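Local coordinates for glycoside hydrolase family 88 protein (Bacteroides vulgatus, PDB 4Q88) that probably acts as a glycoside hydrolase of family 88, although its substrate and exact activity have not been established, at residues R22-Q25 against R26-M30; D114-T117 against I118-A121; D137-W141 against V142-Y146. All coordinates share one frame; numbering follows the deposited sequence. Where two conformers were deposited one is given.

Contact 1. Residues R22-Q25 against R26-M30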
loop_
_atom_site.group_PDB
_atom_site.type_symbol
_atom_site.label_atom_id
_atom_site.label_comp_id
_atom_site.label_asym_id
_atom_site.label_seq_id
_atom_site.Cartn_x
_atom_site.Cartn_y
_atom_site.Cartn_z
ATOM N N ARG A 22 -10.654 17.454 -5.326
ATOM C CA ARG A 22 -9.779 18.081 -6.329
ATOM C C ARG A 22 -8.841 17.049 -6.953
ATOM O O ARG A 22 -8.759 16.884 -8.180
ATOM C CB ARG A 22 -8.964 19.206 -5.698
ATOM C CG ARG A 22 -8.201 19.998 -6.728
ATOM C CD ARG A 22 -7.139 20.921 -6.179
ATOM N NE ARG A 22 -7.356 21.438 -4.830
ATOM C CZ ARG A 22 -6.371 21.868 -4.048
ATOM N NH1 ARG A 22 -5.103 21.848 -4.462
ATOM N NH2 ARG A 22 -6.633 22.281 -2.822
ATOM N N VAL A 23 -8.160 16.300 -6.084
ATOM C CA VAL A 23 -7.202 15.261 -6.529
ATOM C C VAL A 23 -7.873 14.138 -7.292
ATOM O O VAL A 23 -7.403 13.746 -8.364
ATOM C CB VAL A 23 -6.416 14.691 -5.323
ATOM C CG1 VAL A 23 -5.566 13.481 -5.698
ATOM C CG2 VAL A 23 -5.583 15.781 -4.682
ATOM N N ASN A 24 -8.996 13.650 -6.770
ATOM C CA ASN A 24 -9.626 12.498 -7.374
ATOM C C ASN A 24 -10.314 12.871 -8.678
ATOM O O ASN A 24 -10.269 12.094 -9.631
ATOM C CB ASN A 24 -10.591 11.783 -6.422
ATOM C CG ASN A 24 -10.584 10.271 -6.627
ATOM O OD1 ASN A 24 -9.582 9.695 -7.104
ATOM N ND2 ASN A 24 -11.697 9.619 -6.308
ATOM N N GLN A 25 -10.943 14.046 -8.724
ATOM C CA GLN A 25 -11.597 14.477 -9.962
ATOM C C GLN A 25 -10.620 14.756 -11.066
ATOM O O GLN A 25 -10.878 14.387 -12.200
ATOM C CB GLN A 25 -12.513 15.650 -9.728
ATOM C CG GLN A 25 -13.731 15.149 -8.996
ATOM C CD GLN A 25 -14.617 16.235 -8.465
ATOM O OE1 GLN A 25 -14.507 17.402 -8.852
ATOM N NE2 GLN A 25 -15.517 15.853 -7.555
ATOM N N ARG A 26 -9.491 15.350 -10.732
ATOM C CA ARG A 26 -8.435 15.583 -11.728
ATOM C C ARG A 26 -8.005 14.270 -12.325
ATOM O O ARG A 26 -7.940 14.121 -13.554
ATOM C CB ARG A 26 -7.250 16.302 -11.110
ATOM C CG ARG A 26 -6.137 16.652 -12.113
ATOM C CD ARG A 26 -4.793 16.806 -11.441
ATOM N NE ARG A 26 -3.662 16.534 -12.333
ATOM C CZ ARG A 26 -2.989 15.373 -12.413
ATOM N NH1 ARG A 26 -3.317 14.287 -11.659
ATOM N NH2 ARG A 26 -1.962 15.293 -13.276
ATOM N N TYR A 27 -7.728 13.279 -11.471
ATOM C CA TYR A 27 -7.244 12.000 -11.987
ATOM C C TYR A 27 -8.292 11.308 -12.890
ATOM O O TYR A 27 -7.977 10.876 -14.006
ATOM C CB TYR A 27 -6.808 11.073 -10.824
ATOM C CG TYR A 27 -6.239 9.817 -11.347
ATOM C CD1 TYR A 27 -4.908 9.755 -11.724
ATOM C CD2 TYR A 27 -7.020 8.700 -11.515
ATOM C CE1 TYR A 27 -4.380 8.608 -12.265
ATOM C CE2 TYR A 27 -6.505 7.546 -12.055
ATOM C CZ TYR A 27 -5.178 7.506 -12.414
ATOM O OH TYR A 27 -4.641 6.362 -12.942
ATOM N N GLN A 28 -9.550 11.242 -12.432
ATOM C CA GLN A 28 -10.580 10.543 -13.190
ATOM C C GLN A 28 -10.977 11.288 -14.466
ATOM O O GLN A 28 -11.352 10.651 -15.451
ATOM C CB GLN A 28 -11.816 10.243 -12.326
ATOM C CG GLN A 28 -11.484 9.294 -11.180
ATOM C CD GLN A 28 -12.671 8.820 -10.380
ATOM O OE1 GLN A 28 -13.822 9.118 -10.691
ATOM N NE2 GLN A 28 -12.393 8.019 -9.359
ATOM N N SER A 29 -10.862 12.619 -14.469
ATOM C CA SER A 29 -11.207 13.386 -15.670
ATOM C C SER A 29 -10.125 13.199 -16.721
ATOM O O SER A 29 -10.410 13.201 -17.908
ATOM C CB SER A 29 -11.394 14.881 -15.355
ATOM O OG SER A 29 -10.162 15.501 -15.026
HETATM N N MSE A 30 -8.884 13.016 -16.276
HETATM C CA MSE A 30 -7.736 12.889 -17.170
HETATM C C MSE A 30 -7.492 11.495 -17.677
HETATM O O MSE A 30 -6.918 11.326 -18.736
HETATM C CB MSE A 30 -6.445 13.292 -16.465
HETATM C CG MSE A 30 -6.193 14.796 -16.461
HETATM SE SE MSE A 30 -4.518 15.120 -15.467
HETATM C CE MSE A 30 -3.213 14.190 -16.623
HETATM O O HOH W 1 -4.755 14.068 -9.215
#

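Contact 2. Residues D114-T117 against I118-A121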
loop_
_atom_site.group_PDB
_atom_site.type_symbol
_atom_site.label_atom_id
_atom_site.label_comp_id
_atom_site.label_asym_id
_atom_site.label_seq_id
_atom_site.Cartn_x
_atom_site.Cartn_y
_atom_site.Cartn_z
ATOM N N ASP A 114 -22.274 -5.316 -3.812
ATOM C CA ASP A 114 -23.295 -5.848 -4.749
ATOM C C ASP A 114 -22.838 -7.252 -5.139
ATOM O O ASP A 114 -22.154 -7.420 -6.165
ATOM C CB ASP A 114 -23.381 -4.917 -5.959
ATOM C CG ASP A 114 -24.346 -5.394 -7.021
ATOM O OD1 ASP A 114 -25.343 -6.054 -6.667
ATOM O OD2 ASP A 114 -24.095 -5.086 -8.215
ATOM N N PRO A 115 -23.140 -8.240 -4.281
ATOM C CA PRO A 115 -22.603 -9.575 -4.464
ATOM C C PRO A 115 -23.023 -10.202 -5.748
ATOM O O PRO A 115 -24.194 -10.164 -6.111
ATOM C CB PRO A 115 -23.159 -10.350 -3.269
ATOM C CG PRO A 115 -23.251 -9.306 -2.202
ATOM C CD PRO A 115 -23.716 -8.082 -2.936
ATOM N N ASP A 116 -22.059 -10.787 -6.423
ATOM C CA ASP A 116 -22.253 -11.459 -7.695
ATOM C C ASP A 116 -21.026 -12.353 -7.826
ATOM O O ASP A 116 -19.875 -11.850 -7.805
ATOM C CB ASP A 116 -22.321 -10.422 -8.780
ATOM C CG ASP A 116 -22.483 -11.007 -10.163
ATOM O OD1 ASP A 116 -22.331 -12.237 -10.376
ATOM O OD2 ASP A 116 -22.711 -10.180 -11.059
ATOM N N THR A 117 -21.249 -13.663 -7.909
ATOM C CA THR A 117 -20.140 -14.636 -7.855
ATOM C C THR A 117 -19.048 -14.350 -8.892
ATOM O O THR A 117 -17.858 -14.603 -8.606
ATOM C CB THR A 117 -20.636 -16.095 -8.027
ATOM O OG1 THR A 117 -21.417 -16.174 -9.209
ATOM C CG2 THR A 117 -21.525 -16.532 -6.844
ATOM N N ILE A 118 -19.411 -13.778 -10.043
ATOM C CA ILE A 118 -18.417 -13.469 -11.098
ATOM C C ILE A 118 -17.339 -12.480 -10.638
ATOM O O ILE A 118 -16.187 -12.568 -11.084
ATOM C CB ILE A 118 -19.062 -12.992 -12.438
ATOM C CG1 ILE A 118 -18.013 -12.836 -13.544
ATOM C CG2 ILE A 118 -19.800 -11.671 -12.316
ATOM C CD1 ILE A 118 -17.392 -14.139 -13.955
ATOM N N LYS A 119 -17.679 -11.568 -9.733
ATOM C CA LYS A 119 -16.723 -10.545 -9.272
ATOM C C LYS A 119 -15.539 -11.128 -8.512
ATOM O O LYS A 119 -14.431 -10.584 -8.602
ATOM C CB LYS A 119 -17.395 -9.481 -8.414
ATOM C CG LYS A 119 -18.439 -8.698 -9.172
ATOM C CD LYS A 119 -19.211 -7.713 -8.329
ATOM C CE LYS A 119 -20.288 -7.066 -9.187
ATOM N NZ LYS A 119 -21.223 -6.159 -8.468
ATOM N N ILE A 120 -15.749 -12.233 -7.822
ATOM C CA ILE A 120 -14.657 -12.842 -7.075
ATOM C C ILE A 120 -14.267 -14.233 -7.589
ATOM O O ILE A 120 -13.426 -14.877 -6.992
ATOM C CB ILE A 120 -14.968 -12.918 -5.582
ATOM C CG1 ILE A 120 -16.232 -13.742 -5.343
ATOM C CG2 ILE A 120 -15.042 -11.490 -5.014
ATOM C CD1 ILE A 120 -16.495 -14.038 -3.898
ATOM N N ALA A 121 -14.828 -14.671 -8.723
ATOM C CA ALA A 121 -14.527 -16.018 -9.215
ATOM C C ALA A 121 -13.039 -16.200 -9.448
ATOM O O ALA A 121 -12.464 -17.189 -9.013
ATOM C CB ALA A 121 -15.292 -16.318 -10.512
#

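Contact 3. Residues D137-W141 against V142-Y146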
loop_
_atom_site.group_PDB
_atom_site.type_symbol
_atom_site.label_atom_id
_atom_site.label_comp_id
_atom_site.label_asym_id
_atom_site.label_seq_id
_atom_site.Cartn_x
_atom_site.Cartn_y
_atom_site.Cartn_z
ATOM N N ASP A 137 7.282 -18.929 -0.556
ATOM C CA ASP A 137 8.014 -17.698 -0.727
ATOM C C ASP A 137 7.435 -16.839 -1.841
ATOM O O ASP A 137 8.150 -16.235 -2.633
ATOM C CB ASP A 137 9.509 -18.000 -0.942
ATOM C CG ASP A 137 9.773 -18.796 -2.213
ATOM O OD1 ASP A 137 8.870 -19.423 -2.790
ATOM O OD2 ASP A 137 10.935 -18.768 -2.667
ATOM N N TYR A 138 6.120 -16.724 -1.870
ATOM C CA TYR A 138 5.452 -15.890 -2.846
ATOM C C TYR A 138 5.677 -14.383 -2.660
ATOM O O TYR A 138 5.527 -13.626 -3.629
ATOM C CB TYR A 138 3.945 -16.166 -2.821
ATOM C CG TYR A 138 3.552 -17.486 -3.503
ATOM C CD1 TYR A 138 3.503 -17.567 -4.906
ATOM C CD2 TYR A 138 3.220 -18.632 -2.767
ATOM C CE1 TYR A 138 3.156 -18.743 -5.537
ATOM C CE2 TYR A 138 2.891 -19.799 -3.381
ATOM C CZ TYR A 138 2.847 -19.870 -4.767
ATOM O OH TYR A 138 2.493 -21.034 -5.384
ATOM N N TRP A 139 5.946 -13.948 -1.425
ATOM C CA TRP A 139 6.022 -12.508 -1.104
ATOM C C TRP A 139 7.513 -12.240 -0.854
ATOM O O TRP A 139 7.969 -11.977 0.262
ATOM C CB TRP A 139 5.160 -12.205 0.149
ATOM C CG TRP A 139 3.724 -12.452 -0.061
ATOM C CD1 TRP A 139 3.088 -12.689 -1.257
ATOM C CD2 TRP A 139 2.721 -12.457 0.938
ATOM N NE1 TRP A 139 1.743 -12.856 -1.048
ATOM C CE2 TRP A 139 1.502 -12.739 0.300
ATOM C CE3 TRP A 139 2.741 -12.280 2.338
ATOM C CZ2 TRP A 139 0.298 -12.799 0.985
ATOM C CZ3 TRP A 139 1.529 -12.394 3.027
ATOM C CH2 TRP A 139 0.341 -12.644 2.361
ATOM N N HIS A 140 8.266 -12.315 -1.933
ATOM C CA HIS A 140 9.745 -12.258 -1.903
ATOM C C HIS A 140 10.306 -10.825 -2.119
ATOM O O HIS A 140 11.530 -10.645 -2.318
ATOM C CB HIS A 140 10.358 -13.202 -3.006
ATOM C CG HIS A 140 9.764 -13.011 -4.376
ATOM N ND1 HIS A 140 10.263 -12.120 -5.298
ATOM C CD2 HIS A 140 8.711 -13.611 -4.978
ATOM C CE1 HIS A 140 9.519 -12.151 -6.394
ATOM N NE2 HIS A 140 8.586 -13.072 -6.237
ATOM N N TRP A 141 9.412 -9.828 -2.124
ATOM C CA TRP A 141 9.772 -8.396 -2.196
ATOM C C TRP A 141 8.820 -7.667 -1.269
ATOM O O TRP A 141 7.650 -8.090 -1.131
ATOM C CB TRP A 141 9.815 -7.893 -3.652
ATOM C CG TRP A 141 8.520 -7.598 -4.267
ATOM C CD1 TRP A 141 8.053 -6.359 -4.594
ATOM C CD2 TRP A 141 7.508 -8.540 -4.691
ATOM N NE1 TRP A 141 6.785 -6.466 -5.171
ATOM C CE2 TRP A 141 6.422 -7.788 -5.197
ATOM C CE3 TRP A 141 7.383 -9.931 -4.616
ATOM C CZ2 TRP A 141 5.246 -8.379 -5.639
ATOM C CZ3 TRP A 141 6.201 -10.516 -5.034
ATOM C CH2 TRP A 141 5.164 -9.741 -5.570
ATOM N N VAL A 142 9.283 -6.630 -0.571
ATOM C CA VAL A 142 8.475 -6.110 0.534
ATOM C C VAL A 142 7.134 -5.513 0.066
ATOM O O VAL A 142 6.134 -5.613 0.776
ATOM C CB VAL A 142 9.258 -5.106 1.396
ATOM C CG1 VAL A 142 9.462 -3.797 0.655
ATOM C CG2 VAL A 142 8.525 -4.829 2.714
ATOM N N ASP A 143 7.103 -4.977 -1.160
ATOM C CA ASP A 143 5.907 -4.320 -1.681
ATOM C C ASP A 143 4.703 -5.315 -1.725
ATOM O O ASP A 143 3.538 -4.915 -1.663
ATOM C CB ASP A 143 6.082 -3.738 -3.072
ATOM C CG ASP A 143 7.420 -3.070 -3.343
ATOM O OD1 ASP A 143 8.464 -3.431 -2.786
ATOM O OD2 ASP A 143 7.426 -2.244 -4.243
ATOM N N ALA A 144 5.003 -6.609 -1.835
ATOM C CA ALA A 144 4.018 -7.676 -1.888
ATOM C C ALA A 144 3.107 -7.635 -0.704
ATOM O O ALA A 144 1.936 -8.035 -0.806
ATOM C CB ALA A 144 4.661 -9.046 -1.924
ATOM N N LEU A 145 3.619 -7.192 0.444
ATOM C CA LEU A 145 2.739 -7.098 1.578
ATOM C C LEU A 145 1.522 -6.203 1.367
ATOM O O LEU A 145 0.420 -6.536 1.829
ATOM C CB LEU A 145 3.491 -6.705 2.861
ATOM C CG LEU A 145 4.701 -7.582 3.251
ATOM C CD1 LEU A 145 5.236 -7.105 4.603
ATOM C CD2 LEU A 145 4.300 -9.054 3.325
ATOM N N TYR A 146 1.685 -5.025 0.785
ATOM C CA TYR A 146 0.532 -4.229 0.484
ATOM C C TYR A 146 -0.269 -4.868 -0.636
ATOM O O TYR A 146 -1.516 -4.821 -0.610
ATOM C CB TYR A 146 0.939 -2.792 0.112
ATOM C CG TYR A 146 -0.252 -1.891 -0.103
ATOM C CD1 TYR A 146 -0.899 -1.835 -1.339
ATOM C CD2 TYR A 146 -0.789 -1.136 0.939
ATOM C CE1 TYR A 146 -2.038 -1.035 -1.498
ATOM C CE2 TYR A 146 -1.878 -0.335 0.775
ATOM C CZ TYR A 146 -2.538 -0.312 -0.434
ATOM O OH TYR A 146 -3.663 0.488 -0.550
#

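Contact 1. Residues R22-Q25 against R26-M30
With chi1 near -64°, Gln28 turns CG away from its own carbonyl carbon and lays it against the backbone of Asn24, where CG of Gln28 meets O of Asn24 at 3.4 Å. The same carbonyl accepts the helical bond from Gln28 N at 3.0 Å, so main chain and side chain of Gln28 close on one oxygen. Beyond CG the glutamine runs extended, carrying its amide to that of Asn24, with ND2 of Asn24 and NE2 of Gln28 3.5 Å apart and the amide planes turned 62° to each other. Both nitrogens are donors, so their approach is a contact and not a bond. Tyr44 OH, hydrogen-bonded to Asn24 OD1 and to Gln28 NE2, links the two amides, and Asn24 ND2 donates to Asn48 OD1.

Arg26 uses a different torsion, CG anti to the backbone N (chi1 -177°). Its long arm ends at a water that accepts from Arg26 NH1 at 2.8 Å and donates to Val23 O, also at 2.8 Å. Val23 O is thereby gripped twice, since Tyr27 N donates to it at 3.2 Å as well.

All of this lies on the last turns of helix 13-30. They touch helix 341-358, with Val23 and Tyr27 on Ile344, and helix 58-70, with Tyr27 and Gln28 on Tyr63, while Tyr44 and Asn48 come from helix 39-55.

Contact 2. Residues D114-T117 against I118-A121
Lys119 and Asp114 meet at roughly a right angle: the lysine chain, extended beyond CG, runs back from the first turn of helix 117-132 across the short loop 114-117 that joins it to helix 103-113, and the aspartate stands across its end. The ammonium group has two acceptors on one residue. Its stronger bond is to the backbone, NZ of Lys119 to O of Asp114 at 2.8 Å, reached in the carbonyl plane on a lone pair with a C=O...N angle of 144°. The second, from NZ to OD2 of Asp114 at 3.1 Å, is weak as a hydrogen bond but counts as a salt bridge. The aliphatic part of the lysine passes alongside Asp116, with CE of Lys119 3.9 Å from CB of Asp116.

Asp116 is oriented differently, lying beside Ile118 in the conformer given and pointing the same way. It occupies the N-cap position, and its OD1 accepts from Ile118 N at 3.3 Å, a weak but fairly straight capping bond (159° at the hydrogen). Its backbone oxygen takes Lys119 N at 2.9 Å, the donor sitting 40° out of the carbonyl plane. Ile120 N reaches Thr117 O at 3.3 Å, again three residues apart, so these two bonds have 3-10 spacing.

Chemically, one acid, Asp116, caps the helix, and the other, Asp114, takes the lysine that reaches back from it. The Asp116 carboxylate probably gains from the positive helix end, and its OD2, 5.0 Å from NZ of Lys119, would add a longer-range attraction to the salt bridge with Asp114.

Contact 3. Residues D137-W141 against V142-Y146
Trp141 folds its indole back over the chain that follows, against Asp143 and Ala144. From CB, beside the peptide of Val142, a chi1 of 79° sets CG between the backbone N and the carbonyl carbon. The five-membered ring comes first to Asp143, whose side chain crosses it at about a right angle: CD1 of Trp141 is 3.5 Å from OD1 of Asp143, with ring and carboxylate planes 41° apart. One atom further, NE1 of Trp141 sits 3.5 Å from CB of Asp143.

The backbone meanwhile makes a type I beta turn from Trp141 to Ala144, closed by Ala144 N donating to Trp141 O at 3.1 Å, which brings the Ala144 methyl to the indole. That turn leads directly into helix 144-159, one of the many helices of a chain whose family has the (alpha/alpha)6 barrel fold.

Out at the six-membered ring, Ala144 CB stands 3.6 Å from the ring centroid and only 6° off the normal, a CH-pi contact over the face. At the tip, CH2 of Trp141 lies 3.7 Å from CB of Ala144. CE3 of Trp141, for its part, lies above the centre of the His140 ring, and Phe97 stacks with the indole. The alanine methyl also meets Trp139, CB to CB at 3.8 Å, and thus touches both tryptophans. Trp139 reaches on into the helix, its CE3 packing 3.7 Å from CD2 of Leu145, while Tyr171 meets its ring edge-to-face.

The three contacts follow one another along the chain and none touches another. Contact 1 and contact 3 lie on opposite sides of the chain's centre, 30 Å apart between centres and about 13 Å at the nearest atoms. Contact 2 is 28 Å from contact 1 and 26 Å from contact 3, centre to centre. They differ in burial too: contact 3 is buried, contact 1 partly buried and contact 2 at the surface, their centres 11, 20 and 24 Å from the chain's centre. Contacts 2 and 3 each mark the beginning of a helix, 117-132 and 144-159, which are consecutive, whereas contact 1 lies at the end of helix 13-30.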